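Nickel-dependent hydrogenase large subunit (Allochromatium vinosum, PDB 3MYR) oxidises molecular hydrogen at a nickel-iron centre as the large subunit of a membrane-bound heterodimeric hydrogenase. Local coordinates at residues B[129-134]-B[143-148]. Residues are numbered along the deposited sequence; the frame is centred on the assembly and turned at random.
Sequences ATSELA and SSPGYF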
loop_
_atom_site.group_PDB
_atom_site.type_symbol
_atom_site.label_atom_id
_atom_site.label_comp_id
_atom_site.label_asym_id
_atom_site.label_seq_id
_atom_site.Cartn_x
_atom_site.Cartn_y
_atom_site.Cartn_z
ATOM N N ALA B 129 22.574 -3.013 28.879
ATOM C CA ALA B 129 22.524 -1.603 28.513
ATOM C C ALA B 129 21.358 -1.356 27.549
ATOM O O ALA B 129 20.714 -0.279 27.569
ATOM C CB ALA B 129 23.898 -1.140 27.890
ATOM N N THR B 130 21.042 -2.330 26.699
ATOM C CA THR B 130 19.957 -2.138 25.735
ATOM C C THR B 130 18.621 -2.040 26.507
ATOM O O THR B 130 17.776 -1.205 26.200
ATOM C CB THR B 130 19.850 -3.312 24.749
ATOM O OG1 THR B 130 21.098 -3.453 24.070
ATOM C CG2 THR B 130 18.769 -3.087 23.715
ATOM N N SER B 131 18.504 -2.864 27.550
ATOM C CA SER B 131 17.349 -2.836 28.430
ATOM C C SER B 131 17.253 -1.497 29.180
ATOM O O SER B 131 16.183 -0.902 29.205
ATOM C CB SER B 131 17.449 -3.995 29.424
ATOM O OG SER B 131 16.469 -3.876 30.418
ATOM N N GLU B 132 18.372 -1.003 29.746
ATOM C CA GLU B 132 18.354 0.327 30.411
ATOM C C GLU B 132 17.896 1.438 29.466
ATOM O O GLU B 132 17.116 2.302 29.863
ATOM C CB GLU B 132 19.721 0.693 31.060
ATOM C CG GLU B 132 20.171 -0.301 32.080
ATOM C CD GLU B 132 19.409 -0.215 33.425
ATOM O OE1 GLU B 132 19.773 -0.957 34.372
ATOM O OE2 GLU B 132 18.524 0.668 33.554
ATOM N N LEU B 133 18.388 1.432 28.224
ATOM C CA LEU B 133 18.028 2.444 27.300
ATOM C C LEU B 133 16.546 2.320 26.973
ATOM O O LEU B 133 15.807 3.327 27.014
ATOM C CB LEU B 133 18.782 2.199 26.016
ATOM C CG LEU B 133 19.008 3.298 24.986
ATOM C CD1 LEU B 133 18.940 2.903 23.516
ATOM C CD2 LEU B 133 18.740 4.923 25.359
ATOM N N ALA B 134 16.103 1.109 26.612
ATOM C CA ALA B 134 14.659 0.949 26.274
ATOM C C ALA B 134 13.806 1.431 27.401
ATOM O O ALA B 134 12.772 2.067 27.180
ATOM C CB ALA B 134 14.346 -0.465 26.016
ATOM N N SER B 143 11.291 -5.623 27.581
ATOM C CA SER B 143 12.539 -4.854 27.667
ATOM C C SER B 143 13.575 -5.590 28.497
ATOM O O SER B 143 14.587 -4.987 28.935
ATOM C CB SER B 143 12.246 -3.526 28.377
ATOM O OG SER B 143 11.876 -3.768 29.752
ATOM N N SER B 144 13.316 -6.846 28.844
ATOM C CA SER B 144 14.225 -7.492 29.792
ATOM C C SER B 144 15.556 -7.719 29.065
ATOM O O SER B 144 15.593 -7.802 27.836
ATOM C CB SER B 144 13.672 -8.816 30.322
ATOM O OG SER B 144 13.848 -9.792 29.308
ATOM N N PRO B 145 16.674 -7.790 29.816
ATOM C CA PRO B 145 17.988 -8.080 29.245
ATOM C C PRO B 145 18.000 -9.433 28.585
ATOM O O PRO B 145 18.543 -9.566 27.484
ATOM C CB PRO B 145 18.955 -7.994 30.451
ATOM C CG PRO B 145 18.230 -7.050 31.380
ATOM C CD PRO B 145 16.743 -7.342 31.204
ATOM N N GLY B 146 17.398 -10.446 29.216
ATOM C CA GLY B 146 17.339 -11.780 28.570
ATOM C C GLY B 146 16.601 -11.746 27.224
ATOM O O GLY B 146 16.970 -12.421 26.259
ATOM N N TYR B 147 15.552 -10.934 27.103
ATOM C CA TYR B 147 14.851 -10.804 25.841
ATOM C C TYR B 147 15.738 -10.176 24.708
ATOM O O TYR B 147 15.772 -10.650 23.539
ATOM C CB TYR B 147 13.634 -9.928 26.097
ATOM C CG TYR B 147 13.020 -9.360 24.849
ATOM C CD1 TYR B 147 12.242 -10.157 23.967
ATOM C CD2 TYR B 147 13.154 -7.994 24.566
ATOM C CE1 TYR B 147 11.598 -9.571 22.814
ATOM C CE2 TYR B 147 12.534 -7.419 23.444
ATOM C CZ TYR B 147 11.781 -8.204 22.574
ATOM O OH TYR B 147 11.205 -7.558 21.506
ATOM N N PHE B 148 16.424 -9.077 25.051
ATOM C CA PHE B 148 17.422 -8.501 24.170
ATOM C C PHE B 148 18.577 -9.452 23.816
ATOM O O PHE B 148 18.957 -9.531 22.645
ATOM C CB PHE B 148 17.934 -7.140 24.687
ATOM C CG PHE B 148 16.912 -6.078 24.577
ATOM C CD1 PHE B 148 16.428 -5.426 25.726
ATOM C CD2 PHE B 148 16.339 -5.781 23.333
ATOM C CE1 PHE B 148 15.446 -4.409 25.614
ATOM C CE2 PHE B 148 15.335 -4.757 23.211
ATOM C CZ PHE B 148 14.898 -4.081 24.338
#
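Thr-130 sets its CG2 methyl over one face of the Phe-148 ring, a CH-pi contact in which CG2 stands 3.6 Å from the ring centroid and only 10° off the ring normal. The methyl reaches that place because CG2 lies anti to the backbone N. On the opposite face of the ring lies Tyr-147 CD2. Towards the far end of the ring, Ala-134 CB approaches CZ at 4.0 Å, while the backbone of Ser-131 passes CE1, its CA 3.7 Å away. An alanine in place of Phe-148 would probably leave the Thr-130 methyl without its aromatic face and open a gap beside Ala-134. Beside these apolar contacts Ser-131 OG donates to the carbonyl oxygen of Ser-143 at 2.6 Å, nearly in line with the C=O bond (166°), and also packs against CD of Pro-145. Helices 127-137 and 145-160, consecutive in the chain and joined by a short connection, pack here, and the Ser-131 bond falls on the residue just before the N-cap of the second helix. That N-cap is Ser-144, whose OG accepts from Tyr-147 N at 3.0 Å. Further out, helix 181-201 adds Ala-189 against Phe-148, Thr-130 OG1 is hydrogen-bonded to Asp-126 O, and Ser-143 OG to Gln-135 OE1.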